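Long-range contacts in outer membrane associated protein (Francisella tularensis subsp. tularensis, PDB 6U83), which probably has porin activity in the outer membrane; this chain is its OmpA-like domain, which holds a bound D-alanine: residues T62-D67 / Q160-S165; F39-D44 / D156-R161; T95-A100 / K141-N146. One frame throughout, in Å; residues are numbered along the deposited sequence.

Contact 1 of 3, residues T62-D67 / Q160-S165. With DAL (D-alanine), chain D.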
loop_
_atom_site.group_PDB
_atom_site.type_symbol
_atom_site.label_atom_id
_atom_site.label_comp_id
_atom_site.label_asym_id
_atom_site.label_seq_id
_atom_site.Cartn_x
_atom_site.Cartn_y
_atom_site.Cartn_z
ATOM N N THR A 62 -3.841 -0.225 2.060
ATOM C CA THR A 62 -4.876 0.728 2.433
ATOM C C THR A 62 -6.225 0.222 1.936
ATOM O O THR A 62 -6.366 -0.133 0.760
ATOM C CB THR A 62 -4.569 2.097 1.821
ATOM O OG1 THR A 62 -3.383 2.642 2.419
ATOM C CG2 THR A 62 -5.715 3.049 2.028
ATOM N N LYS A 63 -7.210 0.189 2.826
ATOM C CA LYS A 63 -8.531 -0.345 2.529
ATOM C C LYS A 63 -9.520 0.787 2.298
ATOM O O LYS A 63 -9.326 1.916 2.759
ATOM C CB LYS A 63 -9.023 -1.236 3.671
ATOM C CG LYS A 63 -8.045 -2.322 4.059
ATOM C CD LYS A 63 -8.300 -3.596 3.301
ATOM C CE LYS A 63 -7.019 -4.374 3.207
ATOM N NZ LYS A 63 -7.237 -5.705 2.618
ATOM N N PHE A 64 -10.600 0.462 1.584
ATOM C CA PHE A 64 -11.632 1.419 1.215
ATOM C C PHE A 64 -13.017 0.845 1.476
ATOM O O PHE A 64 -13.258 -0.353 1.282
ATOM C CB PHE A 64 -11.549 1.796 -0.282
ATOM C CG PHE A 64 -10.350 2.603 -0.650
ATOM C CD1 PHE A 64 -9.143 1.983 -0.939
ATOM C CD2 PHE A 64 -10.434 3.987 -0.754
ATOM C CE1 PHE A 64 -8.039 2.728 -1.325
ATOM C CE2 PHE A 64 -9.317 4.740 -1.142
ATOM C CZ PHE A 64 -8.122 4.104 -1.415
ATOM N N ALA A 65 -13.940 1.719 1.876
ATOM C CA ALA A 65 -15.333 1.312 1.980
ATOM C C ALA A 65 -15.939 1.059 0.591
ATOM O O ALA A 65 -15.410 1.471 -0.451
ATOM C CB ALA A 65 -16.149 2.375 2.715
ATOM N N TYR A 66 -17.083 0.386 0.597
ATOM C CA TYR A 66 -17.714 -0.070 -0.627
ATOM C C TYR A 66 -18.028 1.103 -1.558
ATOM O O TYR A 66 -18.681 2.074 -1.161
ATOM C CB TYR A 66 -18.981 -0.846 -0.252
ATOM C CG TYR A 66 -19.819 -1.272 -1.428
ATOM C CD1 TYR A 66 -19.491 -2.404 -2.155
ATOM C CD2 TYR A 66 -20.928 -0.530 -1.828
ATOM C CE1 TYR A 66 -20.247 -2.804 -3.225
ATOM C CE2 TYR A 66 -21.699 -0.916 -2.915
ATOM C CZ TYR A 66 -21.346 -2.053 -3.617
ATOM O OH TYR A 66 -22.096 -2.460 -4.699
ATOM N N ASP A 67 -17.535 1.026 -2.796
ATOM C CA ASP A 67 -17.799 1.988 -3.869
ATOM C C ASP A 67 -17.142 3.340 -3.623
ATOM O O ASP A 67 -17.485 4.327 -4.297
ATOM C CB ASP A 67 -19.304 2.182 -4.087
ATOM C CG ASP A 67 -19.663 2.527 -5.521
ATOM O OD1 ASP A 67 -18.828 2.321 -6.429
ATOM O OD2 ASP A 67 -20.799 3.010 -5.735
ATOM N N GLN A 160 -11.132 -4.461 -1.635
ATOM C CA GLN A 160 -11.284 -3.037 -1.929
ATOM C C GLN A 160 -10.111 -2.279 -1.315
ATOM O O GLN A 160 -10.175 -1.859 -0.152
ATOM C CB GLN A 160 -12.619 -2.549 -1.371
ATOM C CG GLN A 160 -13.844 -3.261 -1.960
ATOM C CD GLN A 160 -15.083 -3.149 -1.061
ATOM O OE1 GLN A 160 -16.131 -3.715 -1.370
ATOM N NE2 GLN A 160 -14.962 -2.420 0.054
ATOM N N ARG A 161 -9.034 -2.081 -2.096
ATOM C CA ARG A 161 -7.755 -1.703 -1.499
ATOM C C ARG A 161 -6.775 -1.132 -2.521
ATOM O O ARG A 161 -6.924 -1.294 -3.735
ATOM C CB ARG A 161 -7.094 -2.903 -0.827
ATOM C CG ARG A 161 -6.320 -3.746 -1.827
ATOM C CD ARG A 161 -6.430 -5.206 -1.499
ATOM N NE ARG A 161 -5.582 -6.056 -2.325
ATOM C CZ ARG A 161 -6.023 -6.687 -3.415
ATOM N NH1 ARG A 161 -7.291 -6.542 -3.794
ATOM N NH2 ARG A 161 -5.201 -7.453 -4.135
ATOM N N VAL A 162 -5.737 -0.485 -1.984
ATOM C CA VAL A 162 -4.551 -0.057 -2.710
ATOM C C VAL A 162 -3.341 -0.715 -2.065
ATOM O O VAL A 162 -3.247 -0.786 -0.837
ATOM C CB VAL A 162 -4.405 1.478 -2.693
ATOM C CG1 VAL A 162 -2.978 1.876 -2.957
ATOM C CG2 VAL A 162 -5.278 2.087 -3.738
ATOM N N GLU A 163 -2.419 -1.202 -2.888
ATOM C CA GLU A 163 -1.208 -1.859 -2.414
ATOM C C GLU A 163 0.028 -1.218 -3.025
ATOM O O GLU A 163 -0.001 -0.733 -4.162
ATOM C CB GLU A 163 -1.182 -3.341 -2.776
ATOM C CG GLU A 163 -2.335 -4.153 -2.267
ATOM C CD GLU A 163 -2.120 -5.617 -2.560
ATOM O OE1 GLU A 163 -1.171 -5.932 -3.325
ATOM O OE2 GLU A 163 -2.887 -6.446 -2.025
ATOM N N ALA A 164 1.127 -1.270 -2.273
ATOM C CA ALA A 164 2.434 -0.847 -2.758
ATOM C C ALA A 164 3.502 -1.464 -1.868
ATOM O O ALA A 164 3.258 -1.724 -0.686
ATOM C CB ALA A 164 2.571 0.675 -2.762
ATOM N N SER A 165 4.686 -1.685 -2.444
ATOM C CA SER A 165 5.825 -2.172 -1.686
ATOM C C SER A 165 7.105 -1.573 -2.252
ATOM O O SER A 165 7.273 -1.485 -3.466
ATOM C CB SER A 165 5.890 -3.705 -1.705
ATOM O OG SER A 165 5.848 -4.215 -3.023
HETATM N N DAL D . -16.739 -3.612 -6.138
HETATM C CA DAL D . -16.992 -2.621 -5.102
HETATM C CB DAL D . -17.979 -1.556 -5.608
HETATM C C DAL D . -15.711 -1.966 -4.589
HETATM O O DAL D . -15.805 -1.009 -3.816
HETATM O OXT DAL D . -14.578 -2.362 -4.921
#

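Contact 2 of 3, residues F39-D44 / D156-R161. With DAL (D-alanine), chain D.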
loop_
_atom_site.group_PDB
_atom_site.type_symbol
_atom_site.label_atom_id
_atom_site.label_comp_id
_atom_site.label_asym_id
_atom_site.label_seq_id
_atom_site.Cartn_x
_atom_site.Cartn_y
_atom_site.Cartn_z
ATOM N N PHE A 39 -0.849 -10.500 6.703
ATOM C CA PHE A 39 -1.096 -9.130 7.133
ATOM C C PHE A 39 -2.130 -8.418 6.263
ATOM O O PHE A 39 -2.677 -7.394 6.682
ATOM C CB PHE A 39 0.212 -8.342 7.126
ATOM C CG PHE A 39 0.709 -8.030 5.754
ATOM C CD1 PHE A 39 0.306 -6.868 5.102
ATOM C CD2 PHE A 39 1.569 -8.900 5.103
ATOM C CE1 PHE A 39 0.749 -6.579 3.823
ATOM C CE2 PHE A 39 2.027 -8.617 3.824
ATOM C CZ PHE A 39 1.615 -7.452 3.184
ATOM N N ASN A 40 -2.389 -8.917 5.058
ATOM C CA ASN A 40 -3.336 -8.287 4.149
ATOM C C ASN A 40 -4.768 -8.724 4.401
ATOM O O ASN A 40 -5.691 -8.140 3.819
ATOM C CB ASN A 40 -2.960 -8.600 2.701
ATOM C CG ASN A 40 -2.711 -10.082 2.475
ATOM O OD1 ASN A 40 -2.883 -10.905 3.383
ATOM N ND2 ASN A 40 -2.301 -10.433 1.260
ATOM N N LEU A 41 -4.974 -9.741 5.239
ATOM C CA LEU A 41 -6.319 -10.149 5.609
ATOM C C LEU A 41 -6.870 -9.333 6.776
ATOM O O LEU A 41 -7.870 -9.725 7.387
ATOM C CB LEU A 41 -6.341 -11.645 5.925
ATOM C CG LEU A 41 -6.654 -12.558 4.734
ATOM C CD1 LEU A 41 -5.786 -12.253 3.504
ATOM C CD2 LEU A 41 -6.527 -14.020 5.139
ATOM N N THR A 42 -6.225 -8.215 7.096
ATOM C CA THR A 42 -6.795 -7.208 7.978
ATOM C C THR A 42 -7.763 -6.335 7.194
ATOM O O THR A 42 -7.467 -5.917 6.070
ATOM C CB THR A 42 -5.689 -6.331 8.562
ATOM O OG1 THR A 42 -4.927 -5.769 7.480
ATOM C CG2 THR A 42 -4.770 -7.149 9.458
ATOM N N GLU A 43 -8.918 -6.046 7.788
ATOM C CA GLU A 43 -9.841 -5.092 7.192
ATOM C C GLU A 43 -9.540 -3.661 7.618
ATOM O O GLU A 43 -10.419 -2.794 7.545
ATOM C CB GLU A 43 -11.288 -5.457 7.524
ATOM C CG GLU A 43 -12.269 -4.989 6.443
ATOM C CD GLU A 43 -13.555 -5.790 6.420
ATOM O OE1 GLU A 43 -14.638 -5.181 6.534
ATOM O OE2 GLU A 43 -13.483 -7.029 6.284
ATOM N N ASP A 44 -8.322 -3.402 8.071
ATOM C CA ASP A 44 -7.859 -2.074 8.422
ATOM C C ASP A 44 -6.694 -1.712 7.514
ATOM O O ASP A 44 -6.005 -2.594 6.986
ATOM C CB ASP A 44 -7.410 -2.004 9.901
ATOM C CG ASP A 44 -8.556 -2.232 10.884
ATOM O OD1 ASP A 44 -9.712 -2.403 10.438
ATOM O OD2 ASP A 44 -8.296 -2.235 12.109
ATOM N N ASP A 156 -15.292 -9.901 -1.075
ATOM C CA ASP A 156 -14.920 -9.513 0.273
ATOM C C ASP A 156 -14.457 -8.054 0.262
ATOM O O ASP A 156 -13.674 -7.677 -0.598
ATOM C CB ASP A 156 -13.815 -10.455 0.768
ATOM C CG ASP A 156 -13.489 -10.276 2.236
ATOM O OD1 ASP A 156 -13.000 -9.187 2.604
ATOM O OD2 ASP A 156 -13.699 -11.232 3.016
ATOM N N PRO A 157 -14.930 -7.215 1.192
ATOM C CA PRO A 157 -14.465 -5.814 1.195
ATOM C C PRO A 157 -12.965 -5.682 1.367
ATOM O O PRO A 157 -12.411 -4.621 1.067
ATOM C CB PRO A 157 -15.210 -5.197 2.393
ATOM C CG PRO A 157 -16.313 -6.141 2.694
ATOM C CD PRO A 157 -15.798 -7.497 2.340
ATOM N N ARG A 158 -12.279 -6.712 1.857
ATOM C CA ARG A 158 -10.835 -6.590 1.954
ATOM C C ARG A 158 -10.163 -6.495 0.584
ATOM O O ARG A 158 -9.020 -6.032 0.501
ATOM C CB ARG A 158 -10.267 -7.756 2.749
ATOM C CG ARG A 158 -10.378 -7.568 4.249
ATOM C CD ARG A 158 -9.999 -8.838 4.993
ATOM N NE ARG A 158 -10.946 -9.918 4.724
ATOM C CZ ARG A 158 -10.967 -11.070 5.390
ATOM N NH1 ARG A 158 -11.860 -12.002 5.087
ATOM N NH2 ARG A 158 -10.091 -11.292 6.361
ATOM N N ASN A 159 -10.829 -6.926 -0.492
ATOM C CA ASN A 159 -10.264 -6.736 -1.822
ATOM C C ASN A 159 -10.281 -5.274 -2.257
ATOM O O ASN A 159 -9.516 -4.891 -3.150
ATOM C CB ASN A 159 -11.019 -7.606 -2.821
ATOM C CG ASN A 159 -10.715 -9.069 -2.644
ATOM O OD1 ASN A 159 -9.556 -9.447 -2.505
ATOM N ND2 ASN A 159 -11.748 -9.900 -2.636
ATOM N N GLN A 160 -11.132 -4.461 -1.635
ATOM C CA GLN A 160 -11.284 -3.037 -1.929
ATOM C C GLN A 160 -10.111 -2.279 -1.315
ATOM O O GLN A 160 -10.175 -1.859 -0.152
ATOM C CB GLN A 160 -12.619 -2.549 -1.371
ATOM C CG GLN A 160 -13.844 -3.261 -1.960
ATOM C CD GLN A 160 -15.083 -3.149 -1.061
ATOM O OE1 GLN A 160 -16.131 -3.715 -1.370
ATOM N NE2 GLN A 160 -14.962 -2.420 0.054
ATOM N N ARG A 161 -9.034 -2.081 -2.096
ATOM C CA ARG A 161 -7.755 -1.703 -1.499
ATOM C C ARG A 161 -6.775 -1.132 -2.521
ATOM O O ARG A 161 -6.924 -1.294 -3.735
ATOM C CB ARG A 161 -7.094 -2.903 -0.827
ATOM C CG ARG A 161 -6.320 -3.746 -1.827
ATOM C CD ARG A 161 -6.430 -5.206 -1.499
ATOM N NE ARG A 161 -5.582 -6.056 -2.325
ATOM C CZ ARG A 161 -6.023 -6.687 -3.415
ATOM N NH1 ARG A 161 -7.291 -6.542 -3.794
ATOM N NH2 ARG A 161 -5.201 -7.453 -4.135
HETATM N N DAL D . -16.739 -3.612 -6.138
HETATM C CA DAL D . -16.992 -2.621 -5.102
HETATM C CB DAL D . -17.979 -1.556 -5.608
HETATM C C DAL D . -15.711 -1.966 -4.589
HETATM O O DAL D . -15.805 -1.009 -3.816
HETATM O OXT DAL D . -14.578 -2.362 -4.921
#

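Contact 3 of 3, residues T95-A100 / K141-N146. With DAL (D-alanine), chain D.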
loop_
_atom_site.group_PDB
_atom_site.type_symbol
_atom_site.label_atom_id
_atom_site.label_comp_id
_atom_site.label_asym_id
_atom_site.label_seq_id
_atom_site.Cartn_x
_atom_site.Cartn_y
_atom_site.Cartn_z
ATOM N N THR A 95 5.225 2.210 -7.163
ATOM C CA THR A 95 4.046 1.851 -7.933
ATOM C C THR A 95 2.877 1.646 -6.989
ATOM O O THR A 95 2.948 0.820 -6.075
ATOM C CB THR A 95 4.305 0.593 -8.748
ATOM O OG1 THR A 95 5.371 0.862 -9.663
ATOM C CG2 THR A 95 3.052 0.210 -9.519
ATOM N N VAL A 96 1.800 2.391 -7.219
ATOM C CA VAL A 96 0.612 2.365 -6.379
ATOM C C VAL A 96 -0.481 1.627 -7.146
ATOM O O VAL A 96 -0.959 2.111 -8.181
ATOM C CB VAL A 96 0.175 3.783 -6.002
ATOM C CG1 VAL A 96 -1.090 3.735 -5.204
ATOM C CG2 VAL A 96 1.274 4.467 -5.214
ATOM N N LYS A 97 -0.892 0.463 -6.640
ATOM C CA LYS A 97 -1.821 -0.425 -7.335
ATOM C C LYS A 97 -3.173 -0.426 -6.630
ATOM O O LYS A 97 -3.252 -0.718 -5.434
ATOM C CB LYS A 97 -1.260 -1.844 -7.395
ATOM C CG LYS A 97 0.090 -1.933 -8.073
ATOM C CD LYS A 97 0.643 -3.326 -7.925
ATOM C CE LYS A 97 1.905 -3.487 -8.737
ATOM N NZ LYS A 97 2.464 -4.867 -8.620
ATOM N N GLY A 98 -4.232 -0.147 -7.383
ATOM C CA GLY A 98 -5.580 -0.113 -6.862
ATOM C C GLY A 98 -6.375 -1.351 -7.249
ATOM O O GLY A 98 -6.214 -1.886 -8.338
ATOM N N TYR A 99 -7.259 -1.785 -6.355
ATOM C CA TYR A 99 -8.048 -2.982 -6.598
ATOM C C TYR A 99 -9.492 -2.741 -6.179
ATOM O O TYR A 99 -9.820 -1.759 -5.493
ATOM C CB TYR A 99 -7.481 -4.196 -5.846
ATOM C CG TYR A 99 -6.074 -4.558 -6.235
ATOM C CD1 TYR A 99 -5.831 -5.568 -7.159
ATOM C CD2 TYR A 99 -4.975 -3.884 -5.687
ATOM C CE1 TYR A 99 -4.534 -5.902 -7.530
ATOM C CE2 TYR A 99 -3.657 -4.218 -6.058
ATOM C CZ TYR A 99 -3.457 -5.227 -6.981
ATOM O OH TYR A 99 -2.187 -5.581 -7.365
ATOM N N ALA A 100 -10.354 -3.671 -6.586
ATOM C CA ALA A 100 -11.765 -3.613 -6.243
ATOM C C ALA A 100 -12.248 -5.011 -5.872
ATOM O O ALA A 100 -11.589 -6.019 -6.142
ATOM C CB ALA A 100 -12.594 -3.006 -7.400
ATOM N N LYS A 141 -1.502 2.327 -11.070
ATOM C CA LYS A 141 -2.099 1.248 -11.840
ATOM C C LYS A 141 -3.395 0.829 -11.167
ATOM O O LYS A 141 -3.455 0.722 -9.937
ATOM C CB LYS A 141 -1.187 0.026 -11.909
ATOM C CG LYS A 141 -0.008 0.089 -12.859
ATOM C CD LYS A 141 0.722 -1.256 -12.822
ATOM C CE LYS A 141 1.503 -1.561 -14.106
ATOM N NZ LYS A 141 2.099 -2.946 -14.075
ATOM N N GLY A 142 -4.425 0.592 -11.968
ATOM C CA GLY A 142 -5.671 -0.002 -11.500
ATOM C C GLY A 142 -5.786 -1.419 -12.020
ATOM O O GLY A 142 -5.280 -1.735 -13.093
ATOM N N PHE A 143 -6.431 -2.287 -11.247
ATOM C CA PHE A 143 -6.588 -3.673 -11.659
ATOM C C PHE A 143 -8.032 -4.141 -11.618
ATOM O O PHE A 143 -8.306 -5.291 -11.987
ATOM C CB PHE A 143 -5.730 -4.597 -10.779
ATOM C CG PHE A 143 -4.245 -4.438 -11.000
ATOM C CD1 PHE A 143 -3.595 -5.193 -11.955
ATOM C CD2 PHE A 143 -3.507 -3.531 -10.257
ATOM C CE1 PHE A 143 -2.238 -5.043 -12.174
ATOM C CE2 PHE A 143 -2.154 -3.381 -10.458
ATOM C CZ PHE A 143 -1.517 -4.134 -11.421
ATOM N N GLY A 144 -8.957 -3.293 -11.181
ATOM C CA GLY A 144 -10.315 -3.761 -11.049
ATOM C C GLY A 144 -10.393 -4.893 -10.046
ATOM O O GLY A 144 -9.560 -5.031 -9.132
ATOM N N TYR A 145 -11.391 -5.752 -10.244
ATOM C CA TYR A 145 -11.527 -6.928 -9.402
ATOM C C TYR A 145 -10.739 -8.123 -9.927
ATOM O O TYR A 145 -11.179 -9.270 -9.775
ATOM C CB TYR A 145 -13.004 -7.266 -9.191
ATOM C CG TYR A 145 -13.893 -7.481 -10.410
ATOM C CD1 TYR A 145 -13.683 -8.545 -11.279
ATOM C CD2 TYR A 145 -15.006 -6.665 -10.636
ATOM C CE1 TYR A 145 -14.527 -8.762 -12.356
ATOM C CE2 TYR A 145 -15.856 -6.878 -11.719
ATOM C CZ TYR A 145 -15.612 -7.931 -12.564
ATOM O OH TYR A 145 -16.441 -8.167 -13.630
ATOM N N ASN A 146 -9.584 -7.890 -10.541
ATOM C CA ASN A 146 -8.636 -8.964 -10.782
ATOM C C ASN A 146 -7.617 -8.980 -9.644
ATOM O O ASN A 146 -7.550 -8.055 -8.832
ATOM C CB ASN A 146 -7.938 -8.795 -12.130
ATOM C CG ASN A 146 -8.916 -8.755 -13.304
ATOM O OD1 ASN A 146 -9.573 -9.751 -13.623
ATOM N ND2 ASN A 146 -9.001 -7.600 -13.961
HETATM N N DAL D . -16.739 -3.612 -6.138
HETATM C CA DAL D . -16.992 -2.621 -5.102
HETATM C CB DAL D . -17.979 -1.556 -5.608
HETATM C C DAL D . -15.711 -1.966 -4.589
HETATM O O DAL D . -15.805 -1.009 -3.816
HETATM O OXT DAL D . -14.578 -2.362 -4.921
#

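Contact 1 of 3, residues T62-D67 / Q160-S165
The F64 ring turns an edge to the backbone of Q160-S165: CA of R161 lies in the ring plane, 4.0 Å from F64 CD1, and the carbonyl oxygen of Q160 is also near that plane. V162 approaches the same ring obliquely, its CG2 3.7 Å from F64 CE1. The Y66 ring likewise has Q160 OE1 at its edge, 3.7 Å from Y66 CD1, with ring and amide planes 55° apart; the methyl CB of D-alanine comes obliquely to Y66 CE1. These groups sit where strand 55-63 of the OmpA-like domain ends and the antiparallel strand 161-172 begins. T62 and V162 form a hydrogen-bonded pair, with T62 N to V162 O at 3.0 Å and V162 N to T62 O at 2.8 Å, and K63 and R161 the following non-hydrogen-bonded pair. Past the strand, F64 N still donates to Q160 O, while Q160 NE2 returns a bond to F64 O (2.9 Å), the acceptor only 11° out of the amide plane. With Q160 OE1 bonded to S101 OG, both ends of the amide are engaged. Q160 CG, anti to the carbonyl carbon, lies 3.2 Å from D-alanine OXT, and D67 N donates to D-alanine O at 2.9 Å and 166°.

Contact 2 of 3, residues F39-D44 / D156-R161
R158 spends its guanidinium on two loops at once: NH2 donates across the contact to the backbone oxygen of L41 (2.9 Å), while NE and NH1 turn back to D156 in its own segment. The L41 oxygen lies 2° out of the guanidinium plane, so the N-H meets it in plane, although the donor is tilted 23° from the carbonyl plane. On the D156 side the grip is side-on, NE to OD1 and NH1 to OD2, the latter 2.9 Å long and a salt bridge. OD1 also accepts from the backbone N of R158 through its anti lone pair at 2.7 Å, which makes an Asx turn at the start of the short 3-10 segment 157-159. Two donors thus hold OD1, and the carboxylate and L41 O together hold the guanidinium in one plane. The R158 chain bends at chi3 (-65°), which swings NE round beyond CD; CD itself packs 3.3 Å from L41 O.

E43 crosses the arginine at about a right angle. Its CG is anti to the backbone N, and CB and CG both lie against R158 CG. OE2 stays 4.1 Å from R158 NE, well out of the guanidinium plane, with no N-H pointing at it. The contact joins the loop between strands 33-34 and 46-52 to the loop leading into strand 161-172, and K63 bonds to both, at N40 O and R158 O. E43 OE2 is also 4.3 Å from D156 OD1, so the arginine charge probably moderates a repulsion between two carboxylates, while its single directed bond across the contact goes to a neutral carbonyl.

Contact 3 of 3, residues T95-A100 / K141-N146
Segments 95-100 and 141-146 run parallel, K97 bridging K141 and G98 bridging G142, with K141 N bonded to V96 O and G98 N to K141 O at 2.8 Å. The pairing carries on past the bridges: F143 N reaches G98 O, and A100 N reaches G144 O at 3.0 Å. That last donor stands above the carbonyl plane, 67° out of it, a different geometry from the bonds between the strands. G144 has a positive phi, a conformation that by itself favours glycine.

F143 is the central side chain. F143 CG, anti to the carbonyl carbon (chi1 -69°), starts the ring on the side of Y99, and the two side chains lie side by side, pointing the same way. The planes are 9° from parallel, but the centroids are 5.0 Å apart and the rings slide so far that they barely overlap. What does overlap is local: F143 CD2 sits over one face of Y99, 3.7 Å from CZ, and Y99 OH sits over a face of F143. K97 CB lies at the F143 ring edge, 3.5 Å from CE2, and CG and CD of its extended chain also touch CE2; G98 O lies in the ring plane. The Y99 ring in turn has N146 O in plane at its edge, and it also makes a cation-pi contact with R161.

Beyond the strands, A100 CB comes 3.2 Å from D-alanine OXT. The two strands and helix 110-130 between them form a beta-alpha-beta unit, and the loop leaving strand 94-98 lines the D-alanine pocket of this OmpA-like domain.

Contact 1 is buried, contact 3 partly so, and contact 2 lies on the surface. Contacts 1 and 3 belong to one sheet, since strand 161-172 is the neighbour of strand 94-98, with R161 O to Y99 N and E163 N to K97 O as probable hydrogen bonds; 62-63 with 161-162 is antiparallel, 97-98 with 141-142 parallel. Contact 2 shares Q160 and R161 with contact 1 but joins loops, and there an arginine side chain bonding to a backbone carbonyl takes the place of strand pairing. K63 ties contacts 1 and 2 together, about 7 Å between centres, against about 13 Å between contacts 2 and 3. Along the chain contact 3 is nested inside the loops closed by the other two. Each contact includes a residue touching D-alanine.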